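Local coordinates for protein cyclodipeptide synthase, BtCDPS (PDB 6ZTU) that probably joins two amino acids into a cyclic dipeptide, a transfer that enzymes of its family usually carry out on aminoacyl-tRNAs, at residues A[122-125]-A[126-129]; A[135-138]-A[139-143]; A[35-38]-A[39-42]; A[68-71]-A[72-75]. All coordinates share one frame; numbering follows the deposited sequence. Where two conformers were deposited one is given.

Contact 1 of 4, residues A[122-125]-A[126-129]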
ATOM      1  N   TYR A 122      -4.879   3.563  13.998  1.00 20.41           N
ATOM      2  CA  TYR A 122      -4.225   2.416  13.378  1.00 21.06           C
ATOM      3  C   TYR A 122      -4.486   1.149  14.183  1.00 23.41           C
ATOM      4  O   TYR A 122      -4.810   0.092  13.619  1.00 21.86           O
ATOM      5  CB  TYR A 122      -2.711   2.651  13.235  1.00 19.79           C
ATOM      6  CG  TYR A 122      -2.047   1.413  12.680  1.00 20.85           C
ATOM      7  CD1 TYR A 122      -1.941   1.214  11.307  1.00 20.06           C
ATOM      8  CD2 TYR A 122      -1.586   0.408  13.532  1.00 21.45           C
ATOM      9  CE1 TYR A 122      -1.367   0.057  10.795  1.00 24.78           C
ATOM     10  CE2 TYR A 122      -1.027  -0.760  13.029  1.00 23.79           C
ATOM     11  CZ  TYR A 122      -0.921  -0.929  11.662  1.00 24.09           C
ATOM     12  OH  TYR A 122      -0.341  -2.081  11.158  1.00 21.03           O
ATOM     13  N   ASN A 123      -4.330   1.231  15.508  1.00 22.48           N
ATOM     14  CA  ASN A 123      -4.436   0.030  16.325  1.00 25.36           C
ATOM     15  C   ASN A 123      -5.855  -0.509  16.331  1.00 25.42           C
ATOM     16  O   ASN A 123      -6.061  -1.724  16.265  1.00 26.06           O
ATOM     17  CB  ASN A 123      -3.970   0.319  17.753  1.00 26.43           C
ATOM     18  CG  ASN A 123      -2.459   0.291  17.878  1.00 34.47           C
ATOM     19  OD1 ASN A 123      -1.783  -0.450  17.159  1.00 33.56           O
ATOM     20  ND2 ASN A 123      -1.918   1.094  18.786  1.00 36.52           N
ATOM     21  N   GLU A 124      -6.850   0.375  16.407  1.00 22.52           N
ATOM     22  CA  GLU A 124      -8.224  -0.109  16.473  1.00 22.79           C
ATOM     23  C   GLU A 124      -8.670  -0.695  15.140  1.00 22.92           C
ATOM     24  O   GLU A 124      -9.352  -1.724  15.111  1.00 24.77           O
ATOM     25  CB  GLU A 124      -9.136   1.013  16.940  1.00 26.36           C
ATOM     26  CG  GLU A 124      -8.824   1.338  18.398  1.00 35.40           C
ATOM     27  CD  GLU A 124      -9.867   2.196  19.072  1.00 41.91           C
ATOM     28  OE1 GLU A 124     -10.435   3.086  18.409  1.00 42.18           O
ATOM     29  OE2 GLU A 124     -10.107   1.971  20.278  1.00 47.31           O
ATOM     30  N   VAL A 125      -8.271  -0.081  14.029  1.00 20.36           N
ATOM     31  CA  VAL A 125      -8.577  -0.691  12.731  1.00 20.48           C
ATOM     32  C   VAL A 125      -7.852  -2.025  12.581  1.00 22.38           C
ATOM     33  O   VAL A 125      -8.428  -3.016  12.109  1.00 21.51           O
ATOM     34  CB  VAL A 125      -8.225   0.284  11.598  1.00 21.92           C
ATOM     35  CG1 VAL A 125      -8.400  -0.396  10.237  1.00 21.36           C
ATOM     36  CG2 VAL A 125      -9.107   1.517  11.697  1.00 23.39           C
ATOM     37  N   TYR A 126      -6.573  -2.072  12.970  1.00 20.50           N
ATOM     38  CA  TYR A 126      -5.808  -3.318  12.933  1.00 21.32           C
ATOM     39  C   TYR A 126      -6.490  -4.409  13.749  1.00 23.97           C
ATOM     40  O   TYR A 126      -6.597  -5.560  13.299  1.00 22.76           O
ATOM     41  CB  TYR A 126      -4.392  -3.053  13.464  1.00 19.85           C
ATOM     42  CG  TYR A 126      -3.379  -4.170  13.314  1.00 24.58           C
ATOM     43  CD1 TYR A 126      -3.257  -4.884  12.137  1.00 21.80           C
ATOM     44  CD2 TYR A 126      -2.495  -4.451  14.340  1.00 33.83           C
ATOM     45  CE1 TYR A 126      -2.323  -5.885  11.996  1.00 24.89           C
ATOM     46  CE2 TYR A 126      -1.549  -5.444  14.212  1.00 37.11           C
ATOM     47  CZ  TYR A 126      -1.469  -6.163  13.040  1.00 36.61           C
ATOM     48  OH  TYR A 126      -0.516  -7.155  12.913  1.00 37.81           O
ATOM     49  N   GLN A 127      -6.960  -4.066  14.958  1.00 22.42           N
ATOM     50  CA  GLN A 127      -7.690  -5.033  15.778  1.00 23.40           C
ATOM     51  C   GLN A 127      -8.948  -5.521  15.071  1.00 23.37           C
ATOM     52  O   GLN A 127      -9.299  -6.703  15.166  1.00 25.18           O
ATOM     53  CB  GLN A 127      -8.070  -4.426  17.128  1.00 26.56           C
ATOM     54  CG  GLN A 127      -6.893  -4.094  18.054  1.00 31.32           C
ATOM     55  CD  GLN A 127      -7.297  -3.065  19.118  1.00 39.27           C
ATOM     56  OE1 GLN A 127      -8.453  -3.027  19.546  1.00 42.16           O
ATOM     57  NE2 GLN A 127      -6.351  -2.228  19.541  1.00 39.19           N
ATOM     58  N   ASN A 128      -9.671  -4.614  14.401  1.00 22.93           N
ATOM     59  CA  ASN A 128     -10.843  -5.036  13.628  1.00 24.35           C
ATOM     60  C   ASN A 128     -10.452  -5.994  12.514  1.00 25.44           C
ATOM     61  O   ASN A 128     -11.132  -6.998  12.275  1.00 23.78           O
ATOM     62  CB  ASN A 128     -11.561  -3.835  13.014  1.00 26.96           C
ATOM     63  CG  ASN A 128     -12.334  -3.033  14.030  1.00 37.27           C
ATOM     64  OD1 ASN A 128     -12.805  -3.564  15.028  1.00 46.19           O
ATOM     65  ND2 ASN A 128     -12.475  -1.737  13.774  1.00 42.18           N
ATOM     66  N   VAL A 129      -9.379  -5.677  11.794  1.00 20.98           N
ATOM     67  CA  VAL A 129      -8.915  -6.536  10.706  1.00 21.79           C
ATOM     68  C   VAL A 129      -8.564  -7.922  11.233  1.00 23.68           C
ATOM     69  O   VAL A 129      -8.927  -8.940  10.635  1.00 23.41           O
ATOM     70  CB  VAL A 129      -7.719  -5.869   9.996  1.00 22.68           C
ATOM     71  CG1 VAL A 129      -7.058  -6.834   9.044  1.00 24.96           C
ATOM     72  CG2 VAL A 129      -8.181  -4.627   9.234  1.00 24.77           C
TER

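Contact 2 of 4, residues A[135-138]-A[139-143]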
ATOM      1  N   LYS A 135     -12.614 -14.500  12.497  1.00 25.15           N
ATOM      2  CA  LYS A 135     -14.013 -14.857  12.720  1.00 25.82           C
ATOM      3  C   LYS A 135     -14.861 -14.916  11.455  1.00 26.93           C
ATOM      4  O   LYS A 135     -15.929 -15.537  11.487  1.00 28.80           O
ATOM      5  CB  LYS A 135     -14.670 -13.865  13.693  1.00 26.49           C
ATOM      6  CG  LYS A 135     -14.056 -13.835  15.096  1.00 28.53           C
ATOM      7  CD  LYS A 135     -14.459 -15.044  15.914  1.00 35.79           C
ATOM      8  CE  LYS A 135     -13.897 -14.960  17.326  1.00 41.90           C
ATOM      9  NZ  LYS A 135     -14.364 -16.095  18.165  1.00 53.89           N
ATOM     10  N   ASP A 136     -14.460 -14.256  10.366  1.00 24.03           N
ATOM     11  CA  ASP A 136     -15.243 -14.262   9.123  1.00 24.65           C
ATOM     12  C   ASP A 136     -14.440 -14.999   8.057  1.00 28.54           C
ATOM     13  O   ASP A 136     -13.523 -14.423   7.464  1.00 24.32           O
ATOM     14  CB  ASP A 136     -15.593 -12.850   8.653  1.00 21.45           C
ATOM     15  CG  ASP A 136     -16.396 -12.849   7.340  1.00 23.48           C
ATOM     16  OD1 ASP A 136     -16.688 -13.934   6.819  1.00 27.38           O
ATOM     17  OD2 ASP A 136     -16.753 -11.760   6.840  1.00 25.96           O
ATOM     18  N   GLU A 137     -14.824 -16.253   7.777  1.00 23.63           N
ATOM     19  CA  GLU A 137     -14.100 -17.050   6.790  1.00 24.39           C
ATOM     20  C   GLU A 137     -14.036 -16.360   5.435  1.00 22.81           C
ATOM     21  O   GLU A 137     -13.064 -16.542   4.692  1.00 24.77           O
ATOM     22  CB  GLU A 137     -14.758 -18.426   6.634  1.00 25.29           C
ATOM     23  CG  GLU A 137     -13.999 -19.369   5.686  1.00 27.64           C
ATOM     24  CD  GLU A 137     -14.342 -19.140   4.226  1.00 32.12           C
ATOM     25  OE1 GLU A 137     -15.421 -18.564   3.961  1.00 31.67           O
ATOM     26  OE2 GLU A 137     -13.523 -19.497   3.348  1.00 34.57           O
ATOM     27  N   LYS A 138     -15.070 -15.594   5.082  1.00 22.71           N
ATOM     28  CA  LYS A 138     -15.081 -14.896   3.799  1.00 22.25           C
ATOM     29  C   LYS A 138     -14.017 -13.807   3.763  1.00 20.50           C
ATOM     30  O   LYS A 138     -13.288 -13.669   2.774  1.00 22.32           O
ATOM     31  CB  LYS A 138     -16.469 -14.301   3.551  1.00 22.06           C
ATOM     32  CG  LYS A 138     -16.663 -13.609   2.214  1.00 22.43           C
ATOM     33  CD  LYS A 138     -18.037 -12.934   2.204  1.00 26.15           C
ATOM     34  CE  LYS A 138     -18.217 -12.009   1.021  1.00 27.76           C
ATOM     35  NZ  LYS A 138     -18.437 -12.763  -0.248  1.00 27.45           N
ATOM     36  N   PHE A 139     -13.898 -13.045   4.844  1.00 22.01           N
ATOM     37  CA  PHE A 139     -12.854 -12.028   4.915  1.00 22.33           C
ATOM     38  C   PHE A 139     -11.467 -12.668   4.978  1.00 22.34           C
ATOM     39  O   PHE A 139     -10.529 -12.212   4.308  1.00 20.50           O
ATOM     40  CB  PHE A 139     -13.099 -11.144   6.136  1.00 20.31           C
ATOM     41  CG  PHE A 139     -12.156  -9.992   6.245  1.00 19.36           C
ATOM     42  CD1 PHE A 139     -12.229  -8.927   5.351  1.00 22.20           C
ATOM     43  CD2 PHE A 139     -11.192  -9.968   7.249  1.00 21.75           C
ATOM     44  CE1 PHE A 139     -11.358  -7.851   5.459  1.00 23.55           C
ATOM     45  CE2 PHE A 139     -10.312  -8.882   7.357  1.00 23.91           C
ATOM     46  CZ  PHE A 139     -10.402  -7.836   6.462  1.00 22.84           C
ATOM     47  N   ARG A 140     -11.342 -13.734   5.769  1.00 23.66           N
ATOM     48  CA  ARG A 140     -10.082 -14.476   5.845  0.53 24.80           C
ATOM     49  C   ARG A 140      -9.653 -14.938   4.464  1.00 24.41           C
ATOM     50  O   ARG A 140      -8.480 -14.791   4.081  1.00 25.80           O
ATOM     51  CB  ARG A 140     -10.267 -15.659   6.803  0.53 24.59           C
ATOM     52  CG  ARG A 140      -9.020 -16.453   7.202  0.53 25.53           C
ATOM     53  CD  ARG A 140      -9.484 -17.594   8.102  0.53 28.97           C
ATOM     54  NE  ARG A 140      -8.431 -18.469   8.597  0.53 31.23           N
ATOM     55  CZ  ARG A 140      -7.773 -18.272   9.736  0.53 32.64           C
ATOM     56  NH1 ARG A 140      -8.038 -17.214  10.489  0.53 31.22           N
ATOM     57  NH2 ARG A 140      -6.841 -19.130  10.117  0.53 35.11           N
ATOM     58  N   LYS A 141     -10.586 -15.488   3.684  1.00 23.39           N
ATOM     59  CA  LYS A 141     -10.268 -15.960   2.346  1.00 23.26           C
ATOM     60  C   LYS A 141      -9.733 -14.830   1.469  1.00 25.67           C
ATOM     61  O   LYS A 141      -8.754 -15.015   0.739  1.00 24.05           O
ATOM     62  CB  LYS A 141     -11.513 -16.602   1.726  1.00 25.56           C
ATOM     63  CG  LYS A 141     -11.303 -17.295   0.400  1.00 27.47           C
ATOM     64  CD  LYS A 141     -12.596 -18.025  -0.026  1.00 26.46           C
ATOM     65  CE  LYS A 141     -12.441 -18.720  -1.387  1.00 31.13           C
ATOM     66  NZ  LYS A 141     -12.263 -17.766  -2.515  1.00 33.01           N
ATOM     67  N   SER A 142     -10.353 -13.644   1.538  1.00 21.32           N
ATOM     68  CA  SER A 142      -9.881 -12.514   0.735  1.00 21.17           C
ATOM     69  C   SER A 142      -8.501 -12.045   1.178  1.00 21.47           C
ATOM     70  O   SER A 142      -7.667 -11.671   0.340  1.00 24.13           O
ATOM     71  CB  SER A 142     -10.869 -11.353   0.838  1.00 25.65           C
ATOM     72  OG  SER A 142     -11.971 -11.579  -0.011  1.00 26.00           O
ATOM     73  N   CYS A 143      -8.262 -12.019   2.485  1.00 21.47           N
ATOM     74  CA  CYS A 143      -6.936 -11.630   2.964  1.00 20.34           C
ATOM     75  C   CYS A 143      -5.877 -12.622   2.508  1.00 23.44           C
ATOM     76  O   CYS A 143      -4.785 -12.222   2.104  1.00 21.49           O
ATOM     77  CB  CYS A 143      -6.913 -11.515   4.486  1.00 23.12           C
ATOM     78  SG  CYS A 143      -7.902 -10.138   5.144  1.00 22.89           S
TER
HETATM   79  O   HOH W   1     -13.605 -13.562  -0.036  1.00 31.15           O

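Contact 3 of 4, residues A[35-38]-A[39-42]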
ATOM      1  N   PRO A  35       7.409  -3.170  -1.554  1.00 28.94           N
ATOM      2  CA  PRO A  35       8.789  -3.660  -1.504  1.00 27.87           C
ATOM      3  C   PRO A  35       9.011  -4.865  -2.408  1.00 28.59           C
ATOM      4  O   PRO A  35       8.118  -5.685  -2.626  1.00 32.64           O
ATOM      5  CB  PRO A  35       8.964  -4.044  -0.028  1.00 33.19           C
ATOM      6  CG  PRO A  35       7.594  -4.493   0.384  1.00 33.97           C
ATOM      7  CD  PRO A  35       6.645  -3.558  -0.356  1.00 29.88           C
ATOM      8  N   PHE A  36      10.242  -4.963  -2.924  1.00 31.19           N
ATOM      9  CA  PHE A  36      10.660  -6.081  -3.779  1.00 31.95           C
ATOM     10  C   PHE A  36       9.792  -6.163  -5.029  1.00 34.67           C
ATOM     11  O   PHE A  36       9.393  -7.241  -5.478  1.00 39.00           O
ATOM     12  CB  PHE A  36      10.657  -7.394  -2.999  1.00 32.04           C
ATOM     13  CG  PHE A  36      11.205  -7.249  -1.615  1.00 33.94           C
ATOM     14  CD1 PHE A  36      12.500  -6.795  -1.422  1.00 39.66           C
ATOM     15  CD2 PHE A  36      10.426  -7.525  -0.506  1.00 33.43           C
ATOM     16  CE1 PHE A  36      13.012  -6.639  -0.150  1.00 40.10           C
ATOM     17  CE2 PHE A  36      10.938  -7.373   0.776  1.00 35.13           C
ATOM     18  CZ  PHE A  36      12.231  -6.925   0.948  1.00 37.70           C
ATOM     19  N   ASN A  37       9.505  -4.999  -5.596  1.00 33.24           N
ATOM     20  CA  ASN A  37       8.670  -4.864  -6.779  1.00 35.22           C
ATOM     21  C   ASN A  37       9.424  -3.978  -7.756  1.00 37.48           C
ATOM     22  O   ASN A  37       9.665  -2.804  -7.465  1.00 35.25           O
ATOM     23  CB  ASN A  37       7.305  -4.265  -6.411  1.00 30.88           C
ATOM     24  CG  ASN A  37       6.375  -4.147  -7.602  1.00 35.47           C
ATOM     25  OD1 ASN A  37       6.809  -3.928  -8.728  1.00 38.20           O
ATOM     26  ND2 ASN A  37       5.083  -4.292  -7.354  1.00 36.81           N
ATOM     27  N   SER A  38       9.782  -4.534  -8.918  1.00 40.39           N
ATOM     28  CA  SER A  38      10.647  -3.820  -9.854  1.00 42.01           C
ATOM     29  C   SER A  38      10.013  -2.546 -10.395  1.00 37.57           C
ATOM     30  O   SER A  38      10.735  -1.677 -10.896  1.00 43.96           O
ATOM     31  CB  SER A  38      11.031  -4.732 -11.023  1.00 39.95           C
ATOM     32  OG  SER A  38       9.929  -5.532 -11.420  1.00 46.15           O
ATOM     33  N   LYS A  39       8.686  -2.420 -10.316  1.00 34.51           N
ATOM     34  CA  LYS A  39       8.007  -1.224 -10.805  1.00 31.14           C
ATOM     35  C   LYS A  39       8.543   0.048 -10.154  1.00 33.50           C
ATOM     36  O   LYS A  39       8.596   1.101 -10.801  1.00 35.42           O
ATOM     37  CB  LYS A  39       6.508  -1.354 -10.548  1.00 32.96           C
ATOM     38  CG  LYS A  39       5.681  -0.154 -10.955  1.00 35.51           C
ATOM     39  CD  LYS A  39       5.014  -0.415 -12.269  1.00 35.73           C
ATOM     40  CE  LYS A  39       4.068   0.686 -12.656  1.00 35.86           C
ATOM     41  NZ  LYS A  39       3.773   0.505 -14.093  1.00 40.76           N
ATOM     42  N   PHE A  40       8.947  -0.025  -8.886  1.00 32.71           N
ATOM     43  CA  PHE A  40       9.280   1.175  -8.115  1.00 30.40           C
ATOM     44  C   PHE A  40      10.771   1.484  -8.230  1.00 34.75           C
ATOM     45  O   PHE A  40      11.539   1.451  -7.269  1.00 35.83           O
ATOM     46  CB  PHE A  40       8.828   1.015  -6.673  1.00 31.65           C
ATOM     47  CG  PHE A  40       7.342   0.951  -6.536  1.00 30.13           C
ATOM     48  CD1 PHE A  40       6.592   2.113  -6.492  1.00 26.98           C
ATOM     49  CD2 PHE A  40       6.692  -0.269  -6.498  1.00 29.80           C
ATOM     50  CE1 PHE A  40       5.208   2.060  -6.386  1.00 26.92           C
ATOM     51  CE2 PHE A  40       5.313  -0.337  -6.397  1.00 30.55           C
ATOM     52  CZ  PHE A  40       4.569   0.835  -6.339  1.00 28.29           C
ATOM     53  N   SER A  41      11.158   1.804  -9.457  1.00 36.49           N
ATOM     54  CA  SER A  41      12.465   2.357  -9.757  1.00 39.69           C
ATOM     55  C   SER A  41      12.554   3.796  -9.257  1.00 39.21           C
ATOM     56  O   SER A  41      11.556   4.425  -8.896  1.00 37.06           O
ATOM     57  CB  SER A  41      12.710   2.333 -11.262  1.00 39.12           C
ATOM     58  OG  SER A  41      11.785   3.195 -11.915  1.00 36.75           O
ATOM     59  N   GLN A  42      13.775   4.332  -9.266  1.00 41.32           N
ATOM     60  CA  GLN A  42      13.952   5.747  -8.965  1.00 34.74           C
ATOM     61  C   GLN A  42      13.085   6.608  -9.877  1.00 35.97           C
ATOM     62  O   GLN A  42      12.379   7.513  -9.414  1.00 38.28           O
ATOM     63  CB  GLN A  42      15.429   6.121  -9.102  1.00 41.44           C
ATOM     64  CG  GLN A  42      15.720   7.582  -8.861  1.00 42.95           C
ATOM     65  CD  GLN A  42      17.196   7.899  -8.995  1.00 46.61           C
ATOM     66  OE1 GLN A  42      17.911   7.253  -9.757  1.00 44.56           O
ATOM     67  NE2 GLN A  42      17.661   8.890  -8.246  1.00 47.89           N
TER

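Contact 4 of 4, residues A[68-71]-A[72-75]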
ATOM      1  N   ALA A  68       7.453  -6.788   6.123  1.00 26.63           N
ATOM      2  CA  ALA A  68       7.964  -7.035   4.782  1.00 26.85           C
ATOM      3  C   ALA A  68       8.914  -8.227   4.768  1.00 29.92           C
ATOM      4  O   ALA A  68       9.029  -8.911   3.746  1.00 30.71           O
ATOM      5  CB  ALA A  68       8.665  -5.795   4.238  1.00 30.86           C
ATOM      6  N   LYS A  69       9.590  -8.499   5.893  1.00 31.23           N
ATOM      7  CA  LYS A  69      10.466  -9.670   5.955  1.00 31.66           C
ATOM      8  C   LYS A  69       9.683 -10.970   5.780  1.00 30.67           C
ATOM      9  O   LYS A  69      10.224 -11.949   5.250  1.00 32.12           O
ATOM     10  CB  LYS A  69      11.252  -9.678   7.271  1.00 30.43           C
ATOM     11  CG  LYS A  69      10.474 -10.089   8.504  1.00 34.23           C
ATOM     12  CD  LYS A  69      11.351  -9.983   9.754  1.00 40.12           C
ATOM     13  CE  LYS A  69      11.051 -11.090  10.762  1.00 44.24           C
ATOM     14  NZ  LYS A  69       9.702 -11.717  10.580  1.00 45.96           N
ATOM     15  N   ASN A  70       8.409 -10.993   6.187  1.00 29.10           N
ATOM     16  CA  ASN A  70       7.597 -12.202   6.049  1.00 31.80           C
ATOM     17  C   ASN A  70       7.461 -12.625   4.600  1.00 33.82           C
ATOM     18  O   ASN A  70       7.369 -13.827   4.309  1.00 32.77           O
ATOM     19  CB  ASN A  70       6.203 -11.994   6.644  1.00 30.02           C
ATOM     20  CG  ASN A  70       6.234 -11.823   8.135  1.00 29.76           C
ATOM     21  OD1 ASN A  70       7.103 -11.125   8.662  1.00 36.17           O
ATOM     22  ND2 ASN A  70       5.295 -12.456   8.836  1.00 29.71           N
ATOM     23  N   LEU A  71       7.423 -11.654   3.681  1.00 30.22           N
ATOM     24  CA  LEU A  71       7.300 -11.974   2.266  1.00 31.51           C
ATOM     25  C   LEU A  71       8.516 -12.751   1.787  1.00 36.45           C
ATOM     26  O   LEU A  71       8.395 -13.671   0.972  1.00 37.33           O
ATOM     27  CB  LEU A  71       7.124 -10.694   1.444  1.00 28.31           C
ATOM     28  CG  LEU A  71       5.939  -9.791   1.808  1.00 27.80           C
ATOM     29  CD1 LEU A  71       5.932  -8.586   0.894  1.00 27.88           C
ATOM     30  CD2 LEU A  71       4.607 -10.543   1.716  1.00 31.21           C
ATOM     31  N   LEU A  72       9.696 -12.401   2.296  1.00 35.01           N
ATOM     32  CA  LEU A  72      10.905 -13.136   1.939  1.00 37.44           C
ATOM     33  C   LEU A  72      11.009 -14.446   2.716  1.00 35.85           C
ATOM     34  O   LEU A  72      11.332 -15.486   2.133  1.00 42.19           O
ATOM     35  CB  LEU A  72      12.134 -12.251   2.171  1.00 33.33           C
ATOM     36  CG  LEU A  72      12.174 -10.899   1.438  1.00 36.66           C
ATOM     37  CD1 LEU A  72      13.398 -10.083   1.854  1.00 39.97           C
ATOM     38  CD2 LEU A  72      12.134 -11.064  -0.075  1.00 37.14           C
ATOM     39  N   GLU A  73      10.700 -14.425   4.016  1.00 33.61           N
ATOM     40  CA  GLU A  73      10.752 -15.642   4.820  1.00 34.46           C
ATOM     41  C   GLU A  73       9.840 -16.724   4.260  1.00 43.10           C
ATOM     42  O   GLU A  73      10.134 -17.919   4.380  1.00 39.93           O
ATOM     43  CB  GLU A  73      10.375 -15.330   6.266  1.00 35.83           C
ATOM     44  CG  GLU A  73      11.390 -14.451   6.971  1.00 34.21           C
ATOM     45  CD  GLU A  73      10.971 -14.099   8.366  1.00 38.20           C
ATOM     46  OE1 GLU A  73       9.754 -14.017   8.633  1.00 36.57           O
ATOM     47  OE2 GLU A  73      11.862 -13.907   9.213  1.00 39.85           O
ATOM     48  N   ALA A  74       8.717 -16.327   3.657  1.00 39.54           N
ATOM     49  CA  ALA A  74       7.818 -17.319   3.078  1.00 41.54           C
ATOM     50  C   ALA A  74       8.373 -17.887   1.778  1.00 38.45           C
ATOM     51  O   ALA A  74       8.086 -19.039   1.436  1.00 49.51           O
ATOM     52  CB  ALA A  74       6.435 -16.706   2.848  1.00 32.40           C
ATOM     53  N   LEU A  75       9.154 -17.104   1.037  1.00 41.51           N
ATOM     54  CA  LEU A  75       9.799 -17.578  -0.181  1.00 43.39           C
ATOM     55  C   LEU A  75      11.169 -18.186   0.090  1.00 51.37           C
ATOM     56  O   LEU A  75      12.086 -18.039  -0.732  1.00 54.81           O
ATOM     57  CB  LEU A  75       9.913 -16.444  -1.204  1.00 45.49           C
ATOM     58  CG  LEU A  75       8.581 -15.886  -1.719  1.00 43.38           C
ATOM     59  CD1 LEU A  75       8.763 -14.647  -2.585  1.00 43.71           C
ATOM     60  CD2 LEU A  75       7.821 -16.957  -2.476  1.00 41.77           C
TER

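Contact 1 of 4, residues A[122-125]-A[126-129]
The backbone N of Gln127 donates to Asn123 O at 2.8 Å with an N-H...O angle of 160°. The Gln127 side chain also folds over this oxygen. Its CG lies 3.1 Å from Asn123 O, because CG sits beside the backbone N (chi1 -66°). Val129 N to Val125 O is equally short, and Tyr126 N and Asn128 N reach Tyr122 O and Glu124 O in the same i to i+4 pattern. These are two regular alpha-helical turns, part of helix 120-135 in the cyclodipeptide synthase fold. One side of the helix packs on helix 167-191, where Tyr122 and Val125 touch Pro182 and Val129 touches Leu178 and Leu185.

Tyr122 and Tyr126 run side by side and point the same way. Their planes are 30° apart, but the rings are slid past each other and barely overlap, with centroids 5.6 Å apart. Tyr122 OH ends 4.1 Å above the plane of the Tyr126 ring, over its centre. Tyr122 is buried, and the hydrogen bond of its hydroxyl to Ala179 O ties it to helix 167-191. Further back, CE2 of Tyr122 rests 4.1 Å from CB of Tyr126. Val125 CG1 and Val129 CG2 meet more loosely at 4.4 Å.

Contact 2 of 4, residues A[135-138]-A[139-143]
Asp136 leaves helical geometry between helices 120-135 and 137-157, and its O accepts from Arg140 N at 2.8 Å in an almost straight bond. Lys141 N to Glu137 O and Ser142 N to Lys138 O continue the new helix.

Asp136 is the N-cap. Its CG stands anti to the backbone N (chi1 179°), which turns OD1 back to Lys138 N at 2.9 Å. The N-H comes from above the carboxylate plane, 51° out of it. The Asp136 side chain as a whole crosses that of Phe139 at about a right angle, and its OD2 is 3.8 Å from Phe139 CB. With alanine in place of Asp136, Lys138 N would probably lose its capping acceptor, and the first turn would be less firmly held.

The Phe139 ring carries Cys143 SG over one face, toward the rim, and meets Phe215 edge-to-face. Glu137 and Lys141 lie side by side. Glu137 OE2 touches Lys141 CD at 3.8 Å, but Lys141 NZ is 6.2 Å from Glu137 OE2. A water bridges Lys138 O, to which it donates at 2.8 Å, and Ser142 OG. Lys138 NZ turns to Glu214 in a salt bridge. The carboxylates of Asp136 and Glu137 both sit at the amino end of helix 137-157, where their negative charge is likely to suit the helix dipole.

Contact 3 of 4, residues A[35-38]-A[39-42]
The amide of Asn37 and the ring of Phe40 stand almost perpendicular, with planes 81° apart. Asn37 O lies at the edge of the ring, near its plane, and Asn37 CB is 4.0 Å from Phe40 CD2. The amide reaches further along the ring, where ND2 is 4.1 Å from CE2. Two other rings meet Phe40: Tyr44 edge-to-face and His201 at a steep angle. The neighbouring Phe36 ring has Pro35 CB over one face, offset toward the rim.

Asn37 grips the chain twice. Its OD1 accepts from Lys39 N at 2.9 Å with an N-H...O angle of 155°, the donor tilted slightly from the carbonyl plane. The side chain is placed for this with CG anti to the backbone N (chi1 -178°). Lys39 CB closes in to 3.2 Å from the same OD1. Asn37 O takes Phe40 N at 3.2 Å, with the donor above the carbonyl plane.

The first bond makes an Asx turn and the second a beta turn, with Ser38 and Lys39 at its corners. An inverse gamma turn centred on Phe40 follows, closed by a weak bond from Ser41 N to Lys39 O. Ser41 then caps helix 42-55, its OG accepting from Tyr44 N. The whole segment links strand 28-32 to that helix.

A leucine in place of Asn37 would probably leave Lys39 N without its acceptor and the turn freer to open. Phe40 also touches Ile33 and Tyr200, which line the pocket of the bound hexanediol, and its side chain is about 6 Å from that ligand.

Contact 4 of 4, residues A[68-71]-A[72-75]
Lys69 and Glu73 cross obliquely, one helical turn apart, and meet at their charged ends. Lys69 NZ forms a salt bridge with Glu73 OE1 at 3.0 Å, coming from above the carboxylate plane, 36° out of it. OE2 is a weaker partner at 3.4 Å from the same NZ. Lys69 gets there by an unusual path. Its CG lies between the backbone N and the carbonyl carbon (chi1 76°), and the chain bends near its end, bringing CE to 3.3 Å from Glu73 OE2. Glu73 is extended beyond CG, and its CG passes 3.3 Å from Lys69 O.

The Asn70 amide stands next to this pair, 38° from the carboxylate plane. Its OD1 gives NZ a weak third partner, while ND2 bonds to His172 O. Glu73 OE1 also bonds to His172 NE2 and OE2 to Thr79 OG1, so both oxygens have second partners.

This is an i to i+4 pairing along the short helix 68-74. Lys69 O receives Glu73 N at 2.8 Å and, weakly, Leu72 N. Asn70 O receives Ala74 N. Leu71 points into the fold, against Ala173 and Tyr176 of helix 167-191 and Ala150 of helix 137-157. Leu75 CG lies 3.5 Å from Leu71 O.

Overall arrangement
From the N terminus the order is contact 3, contact 4, contact 1, contact 2. Each closes only a local turn. They lie in series, and none nests in or crosses another. Contact 3 shapes the loop from strand 28-32 of the mixed sheet to helix 42-55. Contact 4 lies on helix 68-74 and touches contact 3, with Phe36 CZ 3.5 Å from Leu72 CD1. Contacts 1 and 2 sit on the successive helices 120-135 and 137-157 and meet where Val129 O is 3.6 Å from Phe139 CE2. Their centres are about 28 and 29 Å from that of contact 3, across the middle of the chain. Helix 167-191 packs against contacts 1, 2 and 4.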